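PDB 5M2Y: TssK C from Escherichia coli, which is a baseplate component of the bacterial type VI secretion system, with a C-terminal domain, the part in this chain, that probably binds the membrane complex. Local coordinates for residues V13-A18 against D119-L124; E42-F47 against I72-H77; P48-A53 against A115-V120; G54-V59 against V65-V70; A80-R85 against E123-L128. One frame throughout, in Å; residues are numbered along the deposited sequence. Where two conformers were deposited one is given.

Interaction 1 (V13-A18 against D119-L124); sequences VMWEGA and DVKLEL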
# COMPACT_ATOMS: atom_id res chain seq x y z
N VAL A 13 0.48 3.63 -14.03
CA VAL A 13 1.47 3.29 -13.01
C VAL A 13 1.02 3.66 -11.58
O VAL A 13 1.69 3.26 -10.63
CB VAL A 13 2.88 3.85 -13.32
CG1 VAL A 13 3.49 3.18 -14.55
CG2 VAL A 13 2.87 5.36 -13.47
N MET A 14 -0.07 4.42 -11.44
CA MET A 14 -0.55 4.84 -10.12
C MET A 14 -1.75 4.06 -9.62
O MET A 14 -2.64 3.73 -10.40
CB MET A 14 -0.88 6.34 -10.10
CG MET A 14 0.30 7.26 -10.39
SD MET A 14 1.73 7.02 -9.31
CE MET A 14 1.08 7.46 -7.69
N TRP A 15 -1.76 3.77 -8.32
CA TRP A 15 -2.86 3.08 -7.65
C TRP A 15 -3.36 4.01 -6.57
O TRP A 15 -2.56 4.50 -5.78
CB TRP A 15 -2.37 1.78 -7.02
CG TRP A 15 -1.85 0.77 -8.02
CD1 TRP A 15 -0.60 0.72 -8.57
CD2 TRP A 15 -2.54 -0.37 -8.51
NE1 TRP A 15 -0.50 -0.35 -9.42
CE2 TRP A 15 -1.67 -1.05 -9.40
CE3 TRP A 15 -3.82 -0.89 -8.30
CZ2 TRP A 15 -2.03 -2.22 -10.04
CZ3 TRP A 15 -4.19 -2.05 -8.96
CH2 TRP A 15 -3.30 -2.70 -9.82
N GLU A 16 -4.66 4.28 -6.54
CA GLU A 16 -5.21 5.20 -5.54
C GLU A 16 -6.32 4.54 -4.74
O GLU A 16 -7.20 3.92 -5.32
CB GLU A 16 -5.70 6.50 -6.20
CG GLU A 16 -6.16 7.55 -5.22
CD GLU A 16 -6.40 8.93 -5.82
OE1 GLU A 16 -5.73 9.31 -6.80
OE2 GLU A 16 -7.22 9.67 -5.24
N GLY A 17 -6.26 4.72 -3.43
CA GLY A 17 -7.25 4.20 -2.49
C GLY A 17 -7.86 5.30 -1.65
O GLY A 17 -7.15 6.23 -1.25
N ALA A 18 -9.17 5.22 -1.40
CA ALA A 18 -9.89 6.20 -0.57
C ALA A 18 -9.84 5.72 0.87
O ALA A 18 -10.09 4.54 1.14
CB ALA A 18 -11.33 6.35 -1.04
N ASP A 119 3.20 -7.08 -15.12
CA ASP A 119 1.75 -7.05 -15.02
C ASP A 119 1.37 -7.12 -13.53
O ASP A 119 0.84 -8.13 -13.08
CB ASP A 119 1.15 -8.23 -15.82
CG ASP A 119 -0.27 -8.01 -16.27
OD1 ASP A 119 -1.05 -7.39 -15.52
OD2 ASP A 119 -0.62 -8.48 -17.37
N VAL A 120 1.57 -6.01 -12.80
CA VAL A 120 1.34 -5.96 -11.35
C VAL A 120 -0.13 -5.67 -10.97
O VAL A 120 -0.84 -4.91 -11.63
CB VAL A 120 2.35 -4.99 -10.67
CG1 VAL A 120 2.04 -3.54 -11.03
CG2 VAL A 120 2.41 -5.19 -9.15
N LYS A 121 -0.58 -6.34 -9.91
CA LYS A 121 -1.89 -6.12 -9.31
C LYS A 121 -1.71 -5.99 -7.81
O LYS A 121 -1.05 -6.81 -7.18
CB LYS A 121 -2.95 -7.16 -9.74
CG LYS A 121 -4.32 -7.10 -9.05
CD LYS A 121 -5.03 -5.76 -9.07
CE LYS A 121 -6.15 -5.74 -8.06
NZ LYS A 121 -6.56 -4.37 -7.67
N LEU A 122 -2.27 -4.91 -7.26
CA LEU A 122 -2.20 -4.56 -5.84
C LEU A 122 -3.56 -4.59 -5.17
O LEU A 122 -4.55 -4.14 -5.74
CB LEU A 122 -1.69 -3.12 -5.70
CG LEU A 122 -0.20 -2.82 -5.70
CD1 LEU A 122 0.56 -3.39 -6.86
CD2 LEU A 122 0.02 -1.32 -5.45
N GLU A 123 -3.58 -5.03 -3.92
CA GLU A 123 -4.76 -4.98 -3.07
C GLU A 123 -4.29 -4.43 -1.72
O GLU A 123 -3.20 -4.80 -1.26
CB GLU A 123 -5.45 -6.34 -2.95
CG GLU A 123 -6.12 -6.76 -4.24
CD GLU A 123 -7.03 -7.99 -4.15
OE1 GLU A 123 -6.88 -8.77 -3.19
OE2 GLU A 123 -7.87 -8.17 -5.05
N LEU A 124 -5.05 -3.49 -1.12
CA LEU A 124 -4.67 -2.88 0.16
C LEU A 124 -5.69 -3.28 1.21
O LEU A 124 -6.89 -3.22 0.96
CB LEU A 124 -4.60 -1.35 0.02
CG LEU A 124 -4.26 -0.53 1.28
CD1 LEU A 124 -2.82 -0.74 1.72
CD2 LEU A 124 -4.49 0.95 1.02
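Trp15 and Leu122 mark the closest approach of the two backbones, with Trp15 CA 7.9 Å from Leu122 CA. Strands 14-18 and 121-128 run in the same direction but are not sheet neighbours. Strand 3-11 lies between them, antiparallel to both, so side chains bridge the distance. The Trp15 indole spans the gap. Its CG lies anti to the carbonyl carbon (chi1 -62°), and the ring extends across to residues 120-122, with one face on Leu122. Leu122 CB sits 3.9 Å above the plane over the centre of the ring system, while the CD2 methyl makes a CH-pi contact with the five-membered ring, 3.9 Å from its centroid and only 14° off the normal. Leu122 N approaches the same face at the far end, 3.5 Å from Trp15 CH2. The edge is met by Val120 O, which lies in the ring plane, 3.3 Å from Trp15 CZ2, facing the C-H side of the benzo ring. Lys121 comes in obliquely at the adjoining CH2 and CZ3 atoms, its chain bent at chi2. Lys121 CD is 3.6 Å from Trp15 CH2, and its NZ turns back to donate to Leu122 O at 2.8 Å, tilted 29° from the carbonyl plane. The indole NE1 is bonded to Thr113 OG1 in the loop after strand 108-112. The contact is thus mostly apolar packing and a CH-pi contact in the interior of the domain, with the one indole N-H satisfied by a hydroxyl and the ammonium held by a backbone carbonyl beside the ring.

Interaction 2 (E42-F47 against I72-H77); sequences ELQTKF and IRPVTH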
# COMPACT_ATOMS: atom_id res chain seq x y z
N GLU A 42 11.85 -12.61 -6.63
CA GLU A 42 12.35 -11.36 -7.18
C GLU A 42 11.44 -10.21 -6.77
O GLU A 42 11.93 -9.14 -6.42
CB GLU A 42 12.40 -11.47 -8.69
CG GLU A 42 13.57 -10.76 -9.31
CD GLU A 42 13.53 -10.86 -10.82
OE1 GLU A 42 13.29 -11.97 -11.31
OE2 GLU A 42 13.66 -9.82 -11.49
N LEU A 43 10.11 -10.45 -6.79
CA LEU A 43 9.12 -9.46 -6.38
C LEU A 43 9.32 -9.12 -4.89
O LEU A 43 9.31 -7.96 -4.52
CB LEU A 43 7.70 -9.97 -6.65
CG LEU A 43 6.54 -9.05 -6.29
CD1 LEU A 43 6.45 -7.91 -7.25
CD2 LEU A 43 5.23 -9.80 -6.31
N GLN A 44 9.57 -10.14 -4.05
CA GLN A 44 9.79 -9.96 -2.62
C GLN A 44 10.97 -9.05 -2.34
O GLN A 44 10.90 -8.19 -1.45
CB GLN A 44 10.05 -11.30 -1.95
CG GLN A 44 10.00 -11.24 -0.44
CD GLN A 44 10.20 -12.60 0.18
OE1 GLN A 44 11.10 -13.36 -0.20
NE2 GLN A 44 9.39 -12.87 1.20
N THR A 45 12.06 -9.30 -3.07
CA THR A 45 13.33 -8.60 -3.00
C THR A 45 13.24 -7.14 -3.49
O THR A 45 13.71 -6.24 -2.80
CB THR A 45 14.37 -9.42 -3.79
OG1 THR A 45 14.56 -10.68 -3.14
CG2 THR A 45 15.70 -8.70 -3.98
N LYS A 46 12.63 -6.91 -4.67
CA LYS A 46 12.57 -5.65 -5.41
C LYS A 46 11.38 -4.74 -5.15
O LYS A 46 11.56 -3.53 -5.18
CB LYS A 46 12.67 -5.95 -6.90
CG LYS A 46 13.99 -6.58 -7.31
CD LYS A 46 14.06 -6.69 -8.82
CE LYS A 46 15.29 -7.38 -9.34
NZ LYS A 46 15.19 -7.53 -10.80
N PHE A 47 10.18 -5.31 -4.90
CA PHE A 47 8.97 -4.51 -4.65
C PHE A 47 9.17 -3.42 -3.56
O PHE A 47 8.78 -2.29 -3.83
CB PHE A 47 7.75 -5.38 -4.33
CG PHE A 47 6.45 -4.61 -4.26
CD1 PHE A 47 5.75 -4.27 -5.41
CD2 PHE A 47 5.94 -4.21 -3.03
CE1 PHE A 47 4.55 -3.55 -5.33
CE2 PHE A 47 4.75 -3.49 -2.96
CZ PHE A 47 4.06 -3.17 -4.10
N ILE A 72 8.26 -0.23 3.08
CA ILE A 72 7.55 -1.43 2.65
C ILE A 72 8.39 -2.62 3.10
O ILE A 72 9.54 -2.74 2.72
CB ILE A 72 7.28 -1.39 1.13
CG1 ILE A 72 6.33 -0.21 0.79
CG2 ILE A 72 6.69 -2.72 0.64
CD1 ILE A 72 6.17 0.10 -0.71
N ARG A 73 7.81 -3.47 3.95
CA ARG A 73 8.54 -4.63 4.44
C ARG A 73 7.87 -5.93 4.02
O ARG A 73 6.68 -6.10 4.27
CB ARG A 73 8.65 -4.61 5.97
CG ARG A 73 9.22 -3.36 6.56
CD ARG A 73 9.64 -3.57 8.00
NE ARG A 73 10.02 -2.31 8.64
CZ ARG A 73 11.25 -1.83 8.63
NH1 ARG A 73 12.24 -2.48 8.04
NH2 ARG A 73 11.50 -0.67 9.24
N PRO A 74 8.63 -6.89 3.44
CA PRO A 74 8.02 -8.17 3.10
C PRO A 74 7.66 -8.91 4.38
O PRO A 74 8.40 -8.85 5.36
CB PRO A 74 9.11 -8.88 2.29
CG PRO A 74 10.36 -8.31 2.76
CD PRO A 74 10.07 -6.88 3.09
N VAL A 75 6.49 -9.53 4.39
CA VAL A 75 6.00 -10.28 5.56
C VAL A 75 5.69 -11.71 5.14
O VAL A 75 5.41 -11.98 3.97
CB VAL A 75 4.80 -9.62 6.27
CG1 VAL A 75 5.16 -8.27 6.89
CG2 VAL A 75 3.62 -9.46 5.32
N THR A 76 5.75 -12.63 6.11
CA THR A 76 5.43 -14.04 5.86
C THR A 76 3.92 -14.19 5.63
O THR A 76 3.51 -14.98 4.78
CB THR A 76 5.93 -14.92 7.01
OG1 THR A 76 5.37 -14.46 8.23
CG2 THR A 76 7.44 -14.94 7.13
N HIS A 77 3.11 -13.41 6.38
CA HIS A 77 1.65 -13.41 6.31
C HIS A 77 1.06 -12.18 6.97
O HIS A 77 1.70 -11.57 7.83
CB HIS A 77 1.05 -14.67 6.97
CG HIS A 77 1.52 -14.93 8.36
ND1 HIS A 77 0.64 -15.10 9.41
CD2 HIS A 77 2.78 -15.09 8.84
CE1 HIS A 77 1.38 -15.34 10.48
NE2 HIS A 77 2.67 -15.35 10.18
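Apolar packing joins Phe47 to Ile72 and Gln44 to Pro74, placing helix 40-50 against the edge strand 70-75. In the first pair the Ile72 CG2 methyl approaches the Phe47 ring obliquely, 4.0 Å from Phe47 CD2, and the two side chains cross at about a right angle. Phe47 points its ring there because CG is anti to the backbone N (chi1 -172°), which carries it off the helix toward the sheet, where it also meets the Phe91 ring with the planes inclined by about 35°. In the second pair the aliphatic part of Gln44 does the work: Gln44 CG rests 3.7 Å from Pro74 CB, with the extended chain crossing the pyrrolidine ring. Here the backbones come closer, with Gln44 CA 6.2 Å from Pro74 CA. The motif is a helix packed on an antiparallel sheet, beside its outermost strand 70-75, whose inner neighbour is strand 89-95. Polar interactions stay within the helix or point elsewhere. Lys46 NZ donates to Glu42 OE2 at 2.8 Å, a salt bridge one turn apart that engages the anti side of the carboxylate, 22° out of its plane. Arg73, which points away from the helix, forms a salt bridge with Asp94 on strand 89-95.

Interaction 3 (P48-A53 against A115-V120); sequences PQLCKA and ASLGDV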
# COMPACT_ATOMS: atom_id res chain seq x y z
N PRO A 48 9.83 -3.68 -2.40
CA PRO A 48 10.01 -2.60 -1.40
C PRO A 48 10.81 -1.39 -1.89
O PRO A 48 10.68 -0.31 -1.32
CB PRO A 48 10.73 -3.31 -0.25
CG PRO A 48 10.33 -4.75 -0.39
CD PRO A 48 10.33 -4.97 -1.87
N GLN A 49 11.64 -1.57 -2.93
CA GLN A 49 12.44 -0.50 -3.52
C GLN A 49 11.82 0.09 -4.77
O GLN A 49 12.09 1.24 -5.09
CB GLN A 49 13.87 -0.98 -3.80
CG GLN A 49 14.65 -1.16 -2.51
CD GLN A 49 16.11 -1.35 -2.72
OE1 GLN A 49 16.54 -2.38 -3.21
NE2 GLN A 49 16.91 -0.36 -2.32
N LEU A 50 10.99 -0.68 -5.48
CA LEU A 50 10.33 -0.23 -6.70
C LEU A 50 9.03 0.52 -6.43
O LEU A 50 8.78 1.53 -7.08
CB LEU A 50 10.09 -1.39 -7.67
CG LEU A 50 11.34 -1.97 -8.32
CD1 LEU A 50 11.04 -3.25 -9.02
CD2 LEU A 50 11.96 -0.99 -9.30
N CYS A 51 8.21 0.02 -5.49
CA CYS A 51 6.95 0.66 -5.16
C CYS A 51 7.20 1.87 -4.29
O CYS A 51 7.91 1.77 -3.30
CB CYS A 51 5.99 -0.33 -4.49
SG CYS A 51 4.38 0.37 -4.08
N LYS A 52 6.60 3.00 -4.66
CA LYS A 52 6.76 4.24 -3.91
C LYS A 52 5.41 4.82 -3.55
O LYS A 52 4.53 4.92 -4.40
CB LYS A 52 7.56 5.26 -4.74
CG LYS A 52 8.94 4.79 -5.16
CD LYS A 52 10.01 5.13 -4.11
CE LYS A 52 11.29 4.64 -4.76
NZ LYS A 52 12.21 3.90 -3.88
N ALA A 53 5.25 5.22 -2.29
CA ALA A 53 4.03 5.88 -1.85
C ALA A 53 4.08 7.33 -2.33
O ALA A 53 5.11 8.00 -2.25
CB ALA A 53 3.95 5.84 -0.33
N ALA A 115 6.70 0.09 -14.53
CA ALA A 115 6.44 -0.92 -15.55
C ALA A 115 7.39 -2.13 -15.46
O ALA A 115 7.03 -3.21 -15.91
CB ALA A 115 6.51 -0.31 -16.92
N SER A 116 8.56 -1.96 -14.81
CA SER A 116 9.55 -3.03 -14.61
C SER A 116 8.99 -4.15 -13.73
O SER A 116 9.44 -5.29 -13.84
CB SER A 116 10.81 -2.46 -13.96
OG SER A 116 10.56 -2.01 -12.65
N LEU A 117 8.00 -3.84 -12.88
CA LEU A 117 7.33 -4.82 -12.03
C LEU A 117 6.48 -5.75 -12.85
O LEU A 117 6.09 -6.77 -12.34
CB LEU A 117 6.48 -4.15 -10.93
CG LEU A 117 7.23 -3.65 -9.69
CD1 LEU A 117 6.36 -2.79 -8.83
CD2 LEU A 117 7.78 -4.79 -8.87
N GLY A 118 6.25 -5.44 -14.12
CA GLY A 118 5.45 -6.26 -15.01
C GLY A 118 3.98 -6.02 -14.86
O GLY A 118 3.56 -4.94 -14.46
N ASP A 119 3.20 -7.08 -15.12
CA ASP A 119 1.75 -7.05 -15.02
C ASP A 119 1.37 -7.12 -13.53
O ASP A 119 0.84 -8.13 -13.08
CB ASP A 119 1.15 -8.23 -15.82
CG ASP A 119 -0.27 -8.01 -16.27
OD1 ASP A 119 -1.05 -7.39 -15.52
OD2 ASP A 119 -0.62 -8.48 -17.37
N VAL A 120 1.57 -6.01 -12.80
CA VAL A 120 1.34 -5.96 -11.35
C VAL A 120 -0.13 -5.67 -10.97
O VAL A 120 -0.84 -4.91 -11.63
CB VAL A 120 2.35 -4.99 -10.67
CG1 VAL A 120 2.04 -3.54 -11.03
CG2 VAL A 120 2.41 -5.19 -9.15
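Leu50, in the last turn of helix 40-50, packs against Leu117 of the short 3-10 segment 115-117, which lies in the loop between strands 108-112 and 121-128. The CA atoms of Leu50 and Leu117 stand 7.6 Å apart, and the two side chains lie alongside each other, pointing opposite ways. Methyl meets methyl at the tightest point: Leu50 CD1 is 3.6 Å from Leu117 CD2. Further back, Leu117 CD1 lies 4.1 Å from Leu50 CB, so the contact runs from the methyls back to the first side-chain carbon of Leu50. Ser116 adds a polar flank. With chi1 at 66° its hydroxyl is placed between the backbone N and the carbonyl carbon, and Ser116 OG comes within 3.8 Å of Leu50 CD2, a van der Waals touch. The 3-10 turn is closed by Gly118 N bonding to Ala115 O at 3.0 Å. On the helix side, Lys52 NZ reaches back to Gln49 O at 2.9 Å, spanning the point where the helix gives way to strand 52-54. Leu117 is buried and also touches Leu43 and Phe47 of the same helix and Met38 before it, whereas Leu50, lying nearer the surface, is backed by Pro114. The 3-10 turn thereby lies along helix 40-50, a few residues before strand 121-128 in the chain.

Interaction 4 (G54-V59 against V65-V70); sequences GSPDDV and VALSGV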
# COMPACT_ATOMS: atom_id res chain seq x y z
N GLY A 54 2.97 7.78 -2.89
CA GLY A 54 2.84 9.14 -3.39
C GLY A 54 2.28 10.06 -2.33
O GLY A 54 1.68 9.61 -1.35
N SER A 55 2.51 11.33 -2.50
CA SER A 55 2.04 12.29 -1.55
C SER A 55 0.54 12.39 -1.67
O SER A 55 0.05 12.60 -2.72
CB SER A 55 2.62 13.66 -1.86
OG SER A 55 2.17 14.60 -0.94
N PRO A 56 -0.15 12.24 -0.55
CA PRO A 56 -1.60 12.33 -0.55
C PRO A 56 -2.08 13.79 -0.44
O PRO A 56 -3.24 14.03 -0.64
CB PRO A 56 -2.01 11.61 0.72
CG PRO A 56 -0.87 11.72 1.61
CD PRO A 56 0.36 11.87 0.77
N ASP A 57 -1.18 14.71 -0.14
CA ASP A 57 -1.56 16.09 0.08
C ASP A 57 -0.69 17.18 -0.50
O ASP A 57 -0.81 18.30 -0.09
CB ASP A 57 -1.66 16.33 1.58
CG ASP A 57 -0.35 16.05 2.32
OD1 ASP A 57 0.62 15.76 1.67
OD2 ASP A 57 -0.32 16.15 3.55
N ASP A 58 0.15 16.87 -1.45
CA ASP A 58 1.00 17.88 -2.02
C ASP A 58 0.20 18.88 -2.83
O ASP A 58 -0.67 18.52 -3.56
CB ASP A 58 2.13 17.32 -2.84
CG ASP A 58 3.18 18.34 -3.15
OD1 ASP A 58 3.95 18.70 -2.27
OD2 ASP A 58 3.19 18.76 -4.28
N VAL A 59 0.54 20.15 -2.63
CA VAL A 59 -0.10 21.25 -3.31
C VAL A 59 0.85 22.03 -4.22
O VAL A 59 0.50 23.08 -4.71
CB VAL A 59 -0.83 22.16 -2.31
CG1 VAL A 59 -1.98 21.43 -1.69
CG2 VAL A 59 0.09 22.63 -1.21
N VAL A 65 5.09 13.87 -6.61
CA VAL A 65 5.67 14.07 -5.28
C VAL A 65 5.45 12.81 -4.43
O VAL A 65 4.35 12.26 -4.44
CB VAL A 65 5.19 15.36 -4.58
CG1 VAL A 65 5.79 15.50 -3.19
CG2 VAL A 65 5.54 16.58 -5.42
N ALA A 66 6.51 12.33 -3.76
CA ALA A 66 6.47 11.13 -2.94
C ALA A 66 6.19 11.46 -1.48
O ALA A 66 6.49 12.56 -1.02
CB ALA A 66 7.80 10.39 -3.03
N LEU A 67 5.62 10.49 -0.76
CA LEU A 67 5.37 10.61 0.66
C LEU A 67 6.52 9.90 1.37
O LEU A 67 6.72 8.71 1.17
CB LEU A 67 4.01 9.99 1.05
CG LEU A 67 3.68 9.97 2.56
CD1 LEU A 67 3.47 11.37 3.12
CD2 LEU A 67 2.49 9.10 2.84
N SER A 68 7.30 10.64 2.15
CA SER A 68 8.40 10.04 2.88
C SER A 68 7.86 9.38 4.17
O SER A 68 6.74 9.65 4.58
CB SER A 68 9.48 11.08 3.19
OG SER A 68 9.01 12.03 4.12
N GLY A 69 8.67 8.49 4.74
CA GLY A 69 8.32 7.78 5.96
C GLY A 69 7.48 6.53 5.75
O GLY A 69 6.80 6.06 6.67
N VAL A 70 7.52 5.98 4.52
CA VAL A 70 6.81 4.77 4.17
C VAL A 70 7.86 3.70 3.88
O VAL A 70 8.65 3.85 2.95
CB VAL A 70 5.84 4.96 2.98
CG1 VAL A 70 5.07 3.68 2.67
CG2 VAL A 70 4.88 6.11 3.25
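Gly54 and Ala66 form a single beta bridge, with Gly54 CA 4.2 Å from Ala66 CA. It draws together the two ends of the long excursion that leaves edge strand 52-54 and returns to strand 70-75. Backbone bonds lie on either side of that pair. Ser55 N donates to Val65 O at 2.8 Å, nearly straight at 164°, although the donor is tilted 32° from the carbonyl plane. The companion bond joins Leu67 with Ala53. The close backbones also bring the Leu67 side chain in: Leu67 CB lies 3.4 Å from Gly54 O.

Apolar contacts extend the bridge. Leu67, with CG anti to its backbone N (chi1 176°), sends both methyls to Pro56 and crosses the proline ring at about a right angle, Leu67 CD1 being 3.9 Å from Pro56 CD. Both residues lean on Met103 of helix 97-106, so this side faces that helix. Val65 lies toward the surface, with Val65 CG1 3.9 Å from Ser55 CB.

Polar groups belong mainly to the 54-59 loop. Ser55 OG accepts a weak, long bond from Asp57 N at 3.4 Å, and Pro56 O is held by Arg108. Asp58 crosses Val65 at about a right angle, so that a carboxylate lies over a hydrophobic branch. Asp58 OD2 is hydrogen-bonded to Ser60 OG, and that same oxygen is 3.4 Å from the Val65 CG2 methyl.

Interaction 5 (A80-R85 against E123-L128); sequences AAIPLR and ELFAVL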
# COMPACT_ATOMS: atom_id res chain seq x y z
N ALA A 80 -4.30 -11.60 9.93
CA ALA A 80 -5.75 -11.57 9.84
C ALA A 80 -6.23 -12.51 8.74
O ALA A 80 -5.46 -12.85 7.85
CB ALA A 80 -6.23 -10.16 9.56
N ALA A 81 -7.52 -12.91 8.81
CA ALA A 81 -8.14 -13.80 7.84
C ALA A 81 -8.48 -13.03 6.57
O ALA A 81 -9.37 -12.18 6.56
CB ALA A 81 -9.40 -14.43 8.43
N ILE A 82 -7.70 -13.30 5.51
CA ILE A 82 -7.85 -12.66 4.21
C ILE A 82 -7.84 -13.70 3.07
O ILE A 82 -7.32 -14.81 3.28
CB ILE A 82 -6.78 -11.55 3.98
CG1 ILE A 82 -5.37 -12.13 3.85
CG2 ILE A 82 -6.84 -10.44 5.03
CD1 ILE A 82 -4.44 -11.33 3.00
N PRO A 83 -8.40 -13.38 1.88
CA PRO A 83 -8.38 -14.34 0.77
C PRO A 83 -6.96 -14.82 0.45
O PRO A 83 -6.05 -14.00 0.36
CB PRO A 83 -8.97 -13.54 -0.39
CG PRO A 83 -9.86 -12.55 0.27
CD PRO A 83 -9.13 -12.15 1.51
N LEU A 84 -6.79 -16.15 0.36
CA LEU A 84 -5.50 -16.79 0.12
C LEU A 84 -5.11 -16.74 -1.34
O LEU A 84 -5.96 -16.90 -2.22
CB LEU A 84 -5.52 -18.26 0.57
CG LEU A 84 -5.74 -18.58 2.05
CD1 LEU A 84 -5.76 -20.06 2.25
CD2 LEU A 84 -4.64 -18.01 2.93
N ARG A 85 -3.83 -16.53 -1.59
CA ARG A 85 -3.25 -16.49 -2.93
C ARG A 85 -1.88 -17.11 -2.83
O ARG A 85 -0.98 -16.51 -2.25
CB ARG A 85 -3.12 -15.06 -3.45
CG ARG A 85 -4.40 -14.27 -3.60
CD ARG A 85 -5.20 -14.67 -4.81
NE ARG A 85 -6.35 -13.78 -4.96
CZ ARG A 85 -7.54 -13.99 -4.42
NH1 ARG A 85 -7.77 -15.08 -3.69
NH2 ARG A 85 -8.52 -13.12 -4.61
N GLU A 123 -3.58 -5.03 -3.92
CA GLU A 123 -4.76 -4.98 -3.07
C GLU A 123 -4.29 -4.43 -1.72
O GLU A 123 -3.20 -4.80 -1.26
CB GLU A 123 -5.45 -6.34 -2.95
CG GLU A 123 -6.12 -6.76 -4.24
CD GLU A 123 -7.03 -7.99 -4.15
OE1 GLU A 123 -6.88 -8.77 -3.19
OE2 GLU A 123 -7.87 -8.17 -5.05
N LEU A 124 -5.05 -3.49 -1.12
CA LEU A 124 -4.67 -2.88 0.16
C LEU A 124 -5.69 -3.28 1.21
O LEU A 124 -6.89 -3.22 0.96
CB LEU A 124 -4.60 -1.35 0.02
CG LEU A 124 -4.26 -0.53 1.28
CD1 LEU A 124 -2.82 -0.74 1.72
CD2 LEU A 124 -4.49 0.95 1.02
N PHE A 125 -5.17 -3.78 2.35
CA PHE A 125 -5.94 -4.20 3.52
C PHE A 125 -5.46 -3.41 4.74
O PHE A 125 -4.27 -3.15 4.89
CB PHE A 125 -5.69 -5.69 3.83
CG PHE A 125 -6.11 -6.68 2.78
CD1 PHE A 125 -5.24 -7.06 1.77
CD2 PHE A 125 -7.36 -7.29 2.84
CE1 PHE A 125 -5.64 -7.99 0.80
CE2 PHE A 125 -7.75 -8.22 1.88
CZ PHE A 125 -6.89 -8.57 0.87
N ALA A 126 -6.40 -3.05 5.63
CA ALA A 126 -6.09 -2.42 6.91
C ALA A 126 -6.63 -3.34 7.99
O ALA A 126 -7.74 -3.88 7.86
CB ALA A 126 -6.73 -1.05 7.02
N VAL A 127 -5.83 -3.55 9.00
CA VAL A 127 -6.24 -4.36 10.12
C VAL A 127 -6.48 -3.38 11.24
O VAL A 127 -5.64 -2.65 11.59
CB VAL A 127 -5.19 -5.38 10.48
CG1 VAL A 127 -5.56 -6.14 11.74
CG2 VAL A 127 -5.02 -6.35 9.35
N LEU A 128 -7.70 -3.35 11.73
CA LEU A 128 -8.04 -2.44 12.80
C LEU A 128 -7.44 -2.86 14.13
O LEU A 128 -7.49 -4.00 14.50
CB LEU A 128 -9.55 -2.26 12.91
CG LEU A 128 -10.22 -1.84 11.63
CD1 LEU A 128 -11.72 -1.72 11.71
CD2 LEU A 128 -9.62 -0.57 11.07
O HOH W 1 -8.09 -10.58 -6.31
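The Phe125 ring carries Ile82 on one face: the CD1 methyl lies 4.1 Å above the plane, offset toward the rim. The CG2 branch of Ile82 reaches the same ring in an off-centre CH-pi contact, 4.3 Å from the centroid and 28° off the normal. Ile82 spreads both branches over the ring because CG1 takes the place between the backbone N and the carbonyl carbon (chi1 67°). Pro83 approaches obliquely, Pro83 CD being 4.2 Å from Phe125 CE2. A second flat group, the Arg85 guanidinium, holds a water at its edge, in plane. This water accepts from Arg85 NH2 at 3.1 Å and donates to Glu123 OE2 at 2.7 Å, coupling opposite charges that do not touch directly. A bond from Arg85 NH1 to Leu84 O anchors the guanidinium, with the donor well above the carbonyl plane. At the far end Ala80 CB meets Val127 CG2 at 4.0 Å. The segment 80-85, in the link between strands 70-75 and 89-95, thus runs alongside one face of strand 121-128 in the opposite direction, touching Phe125 and Val127 and reaching Glu123 through the water. That strand runs between strands 3-11 and 28-35, and the Phe5 ring of strand 3-11 meets Phe125 edge-to-face.

How the interactions relate
Interaction 1 is the buried contact of the set; the other four are partly buried. Interactions 1 and 5 both use strand 121-128, but the first engages the indole of Trp15 in the interior, while the second covers another part of the strand with a loop and ends in a water-bridged charge pair. Interactions 2 and 3 share helix 40-50: Leu117 of interaction 3 joins the apolar cluster of interaction 2, and Phe47 in turn touches Leu122 of interaction 1. These three, like most of interaction 5, are held by side-chain packing, whereas interaction 4 relies on a backbone bridge, continued into interaction 3 by the bond between Ala53 and Leu67. Interactions 4 and 5 lie on opposite sides of the chain's centre, about 24 Å apart between centres.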